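Local coordinates for putative exported protein (Bacteroides fragilis, PDB 4RAA) that is of unknown function but folds as a six-bladed beta-propeller of the YWTD superfamily and is probably exported from the cytoplasm, at residues S90-I104 with T131-W144. Numbering follows the deposited sequence.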
# COMPACT_ATOMS: atom_id res chain seq x y z
N SER A 90 17.30 4.51 1.66
CA SER A 90 18.35 3.77 0.98
C SER A 90 18.34 4.02 -0.53
O SER A 90 19.38 3.95 -1.16
CB SER A 90 18.18 2.27 1.22
OG SER A 90 16.87 1.88 0.86
N SER A 91 17.17 4.29 -1.10
CA SER A 91 17.03 4.50 -2.55
C SER A 91 15.68 5.11 -2.93
O SER A 91 14.80 5.30 -2.09
CB SER A 91 17.18 3.15 -3.27
OG SER A 91 17.17 3.31 -4.67
N PHE A 92 15.54 5.43 -4.22
CA PHE A 92 14.28 5.89 -4.80
C PHE A 92 14.27 5.65 -6.32
O PHE A 92 15.28 5.27 -6.90
CB PHE A 92 14.01 7.38 -4.46
CG PHE A 92 14.99 8.33 -5.10
CD1 PHE A 92 16.22 8.61 -4.50
CD2 PHE A 92 14.69 8.94 -6.33
CE1 PHE A 92 17.12 9.48 -5.10
CE2 PHE A 92 15.60 9.81 -6.93
CZ PHE A 92 16.82 10.08 -6.31
N PHE A 93 13.12 5.87 -6.95
CA PHE A 93 13.02 5.76 -8.42
C PHE A 93 11.84 6.56 -8.92
O PHE A 93 10.96 6.93 -8.15
CB PHE A 93 12.96 4.29 -8.91
CG PHE A 93 11.70 3.54 -8.54
CD1 PHE A 93 11.58 2.91 -7.30
CD2 PHE A 93 10.63 3.45 -9.45
CE1 PHE A 93 10.42 2.21 -6.96
CE2 PHE A 93 9.47 2.76 -9.11
CZ PHE A 93 9.36 2.14 -7.87
N VAL A 94 11.87 6.87 -10.22
CA VAL A 94 10.82 7.62 -10.90
C VAL A 94 10.16 6.58 -11.79
O VAL A 94 10.87 5.83 -12.46
CB VAL A 94 11.44 8.77 -11.74
CG1 VAL A 94 10.36 9.53 -12.51
CG2 VAL A 94 12.25 9.70 -10.84
N ASP A 95 8.82 6.53 -11.82
CA ASP A 95 8.15 5.55 -12.68
C ASP A 95 8.37 5.93 -14.15
O ASP A 95 8.69 7.08 -14.47
CB ASP A 95 6.66 5.31 -12.31
CG ASP A 95 5.72 6.41 -12.77
OD1 ASP A 95 5.93 7.58 -12.34
OD2 ASP A 95 4.75 6.11 -13.51
N ASN A 96 8.21 4.94 -15.03
CA ASN A 96 8.42 5.12 -16.47
C ASN A 96 7.57 6.24 -17.09
O ASN A 96 8.05 6.95 -17.96
CB ASN A 96 8.19 3.79 -17.23
CG ASN A 96 9.15 2.67 -16.80
OD1 ASN A 96 10.20 2.90 -16.19
ND2 ASN A 96 8.76 1.44 -17.11
N ASN A 97 6.34 6.42 -16.60
CA ASN A 97 5.44 7.49 -17.06
C ASN A 97 5.68 8.88 -16.45
O ASN A 97 5.11 9.85 -16.93
CB ASN A 97 3.97 7.12 -16.80
CG ASN A 97 3.53 5.88 -17.54
OD1 ASN A 97 4.06 5.54 -18.59
ND2 ASN A 97 2.53 5.21 -16.99
N LYS A 98 6.51 8.97 -15.41
CA LYS A 98 6.80 10.23 -14.70
C LYS A 98 5.54 10.79 -14.02
O LYS A 98 5.15 11.93 -14.27
CB LYS A 98 7.53 11.25 -15.59
CG LYS A 98 8.84 10.69 -16.14
CD LYS A 98 9.52 11.58 -17.15
CE LYS A 98 10.71 10.85 -17.76
NZ LYS A 98 11.44 11.66 -18.78
N ASN A 99 4.89 9.94 -13.23
CA ASN A 99 3.73 10.28 -12.40
C ASN A 99 4.18 10.44 -10.94
O ASN A 99 3.80 11.42 -10.29
CB ASN A 99 2.68 9.16 -12.38
CG ASN A 99 2.11 8.86 -13.74
OD1 ASN A 99 2.10 7.70 -14.17
ND2 ASN A 99 1.62 9.88 -14.43
N TYR A 100 4.97 9.47 -10.45
CA TYR A 100 5.42 9.46 -9.06
C TYR A 100 6.89 9.20 -8.83
O TYR A 100 7.57 8.62 -9.68
CB TYR A 100 4.65 8.39 -8.28
CG TYR A 100 4.92 6.92 -8.62
CD1 TYR A 100 6.02 6.24 -8.07
CD2 TYR A 100 4.05 6.19 -9.46
CE1 TYR A 100 6.26 4.90 -8.35
CE2 TYR A 100 4.28 4.84 -9.75
CZ TYR A 100 5.39 4.19 -9.18
OH TYR A 100 5.65 2.86 -9.45
N ILE A 101 7.34 9.60 -7.64
CA ILE A 101 8.70 9.36 -7.12
C ILE A 101 8.48 8.50 -5.86
O ILE A 101 7.84 8.95 -4.91
CB ILE A 101 9.45 10.66 -6.76
CG1 ILE A 101 9.68 11.51 -8.01
CG2 ILE A 101 10.79 10.33 -6.09
CD1 ILE A 101 9.99 12.96 -7.69
N ALA A 102 9.03 7.29 -5.86
CA ALA A 102 8.86 6.32 -4.78
C ALA A 102 10.17 6.15 -4.03
O ALA A 102 11.13 5.61 -4.59
CB ALA A 102 8.42 4.98 -5.35
N ALA A 103 10.22 6.61 -2.78
CA ALA A 103 11.40 6.48 -1.92
C ALA A 103 11.21 5.32 -0.93
O ALA A 103 10.10 5.14 -0.38
CB ALA A 103 11.66 7.77 -1.19
N ILE A 104 12.29 4.56 -0.70
CA ILE A 104 12.32 3.39 0.19
C ILE A 104 12.97 3.74 1.54
O ILE A 104 14.17 4.00 1.60
CB ILE A 104 13.09 2.20 -0.45
CG1 ILE A 104 12.41 1.77 -1.75
CG2 ILE A 104 13.20 1.01 0.52
CD1 ILE A 104 13.18 0.74 -2.55
N THR A 131 14.45 -5.36 1.86
CA THR A 131 15.02 -4.83 0.61
C THR A 131 15.45 -3.36 0.79
O THR A 131 14.93 -2.68 1.67
CB THR A 131 13.99 -4.96 -0.54
OG1 THR A 131 14.57 -4.50 -1.76
CG2 THR A 131 12.71 -4.15 -0.27
N SER A 132 16.41 -2.91 -0.01
CA SER A 132 16.94 -1.52 0.04
C SER A 132 16.81 -0.69 -1.24
O SER A 132 16.82 0.54 -1.19
CB SER A 132 18.43 -1.54 0.43
OG SER A 132 19.24 -2.12 -0.58
N CYS A 133 16.64 -1.34 -2.38
CA CYS A 133 16.71 -0.67 -3.67
C CYS A 133 15.78 -1.35 -4.68
O CYS A 133 15.65 -2.58 -4.67
CB CYS A 133 18.19 -0.69 -4.04
SG CYS A 133 18.62 -1.06 -5.73
N CYS A 134 15.13 -0.53 -5.53
CA CYS A 134 14.15 -0.99 -6.54
C CYS A 134 14.15 -0.15 -7.82
O CYS A 134 14.55 1.01 -7.80
CB CYS A 134 12.73 -0.95 -5.92
SG CYS A 134 11.33 -1.35 -7.00
N LEU A 135 13.70 -0.75 -8.92
CA LEU A 135 13.57 -0.07 -10.24
C LEU A 135 12.46 -0.68 -11.10
O LEU A 135 12.27 -1.91 -11.09
CB LEU A 135 14.89 -0.09 -11.02
CG LEU A 135 15.89 1.05 -10.83
CD1 LEU A 135 17.17 0.69 -11.57
CD2 LEU A 135 15.34 2.39 -11.34
N GLN A 136 11.76 0.17 -11.85
CA GLN A 136 10.67 -0.28 -12.71
C GLN A 136 11.24 -0.78 -14.03
O GLN A 136 11.96 -0.04 -14.71
CB GLN A 136 9.64 0.83 -12.96
CG GLN A 136 8.36 0.31 -13.61
CD GLN A 136 7.25 1.33 -13.74
OE1 GLN A 136 7.48 2.48 -14.08
NE2 GLN A 136 6.03 0.90 -13.49
N LEU A 137 10.93 -2.02 -14.39
CA LEU A 137 11.32 -2.62 -15.68
C LEU A 137 10.43 -2.02 -16.76
O LEU A 137 9.29 -1.65 -16.46
CB LEU A 137 11.13 -4.14 -15.66
CG LEU A 137 11.94 -4.92 -14.61
CD1 LEU A 137 11.44 -6.35 -14.51
CD2 LEU A 137 13.44 -4.85 -14.89
N GLU A 138 10.91 -1.95 -18.00
CA GLU A 138 10.16 -1.32 -19.11
C GLU A 138 8.71 -1.84 -19.25
O GLU A 138 7.80 -1.05 -19.54
CB GLU A 138 10.87 -1.45 -20.47
CG GLU A 138 10.36 -0.44 -21.50
CD GLU A 138 10.58 -0.84 -22.96
OE1 GLU A 138 11.27 -1.84 -23.26
OE2 GLU A 138 10.03 -0.12 -23.83
N ASP A 139 8.51 -3.14 -19.03
CA ASP A 139 7.15 -3.72 -19.07
C ASP A 139 6.20 -3.26 -17.94
O ASP A 139 5.00 -3.47 -18.04
CB ASP A 139 7.18 -5.26 -19.21
CG ASP A 139 7.82 -5.98 -18.03
OD1 ASP A 139 7.97 -5.40 -16.93
OD2 ASP A 139 8.15 -7.16 -18.22
N GLY A 140 6.74 -2.65 -16.88
CA GLY A 140 5.94 -2.11 -15.76
C GLY A 140 6.16 -2.77 -14.42
O GLY A 140 5.85 -2.18 -13.38
N ASN A 141 6.68 -4.00 -14.43
CA ASN A 141 6.97 -4.74 -13.21
C ASN A 141 8.18 -4.13 -12.50
O ASN A 141 8.96 -3.39 -13.10
CB ASN A 141 7.26 -6.21 -13.51
CG ASN A 141 6.10 -6.91 -14.19
OD1 ASN A 141 4.93 -6.63 -13.92
ND2 ASN A 141 6.42 -7.84 -15.07
N LEU A 142 8.35 -4.49 -11.24
CA LEU A 142 9.36 -3.90 -10.37
C LEU A 142 10.47 -4.89 -10.05
O LEU A 142 10.18 -6.04 -9.74
CB LEU A 142 8.67 -3.45 -9.07
CG LEU A 142 7.40 -2.59 -9.25
CD1 LEU A 142 6.65 -2.46 -7.93
CD2 LEU A 142 7.73 -1.23 -9.85
N LEU A 143 11.73 -4.45 -10.16
CA LEU A 143 12.90 -5.26 -9.78
C LEU A 143 13.38 -4.73 -8.44
O LEU A 143 13.69 -3.55 -8.34
CB LEU A 143 14.04 -5.15 -10.80
CG LEU A 143 15.33 -5.94 -10.50
CD1 LEU A 143 15.08 -7.44 -10.45
CD2 LEU A 143 16.41 -5.64 -11.54
N TRP A 144 13.41 -5.61 -7.44
CA TRP A 144 13.89 -5.32 -6.09
C TRP A 144 15.07 -6.24 -5.78
O TRP A 144 15.17 -7.33 -6.36
CB TRP A 144 12.84 -5.66 -5.03
CG TRP A 144 11.50 -5.07 -5.18
CD1 TRP A 144 10.50 -5.48 -6.03
CD2 TRP A 144 10.93 -4.05 -4.36
NE1 TRP A 144 9.37 -4.73 -5.83
CE2 TRP A 144 9.60 -3.85 -4.81
CE3 TRP A 144 11.43 -3.27 -3.31
CZ2 TRP A 144 8.76 -2.90 -4.24
CZ3 TRP A 144 10.59 -2.32 -2.73
CH2 TRP A 144 9.26 -2.14 -3.20
O HOH W 1 14.48 2.37 -5.26
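Phe93 and Ile104 make the apolar part of this contact, both reaching for Cys134. The Phe93 side chain stands with CG between its backbone N and carbonyl carbon (chi1 68°), which brings CE1 to 3.7 Å from Cys134 SG. The sulfur lies obliquely to that ring, while over the centre of the Trp144 ring it sits 3.7 Å above the plane, so one thiol is shared by two aromatic groups. Ile104 CD1 touches Cys134 CB at 3.8 Å, and also meets Trp144 CZ3. Phe93 CB also packs on Leu135 CD2.

Polar bonds hold the turn end. Asn96 N donates to Gln136 OE1 over 2.7 Å with an almost straight N-H...O angle of 179°; the Gln136 side chain reaches there because it is extended through CD, CG lying anti to its backbone N (chi1 -168°). Its NE2 is held in turn by Gly140 O, so both ends of the amide are fixed. Asn96 ND2 meets Leu137 O at 3.2 Å from above the carbonyl plane, on the face opposite Gly140 N. Thus the turn 95-98 is tied to the turn 137-140. At the far end Ser90 OG is modelled so close to Ser132 O that the bond between them is doubtful in detail. Next to it a water donates to Ser91 OG, 2.9 Å away, and accepts from Cys134 N; Ser91 OG is also bonded to Gln187.

No backbone hydrogen bond links strands 90-94 and 134-136, which run nearly parallel with axes 6.6 Å apart: the contact joins neighbouring sheets, as between propeller blades. Strand 100-105 pairs antiparallel with 110-115, and strand 142-145 with 157-162; strands 45-49 and 52-57 cover Phe92, whereas Ile189 of strand 189-192 packs against Leu135.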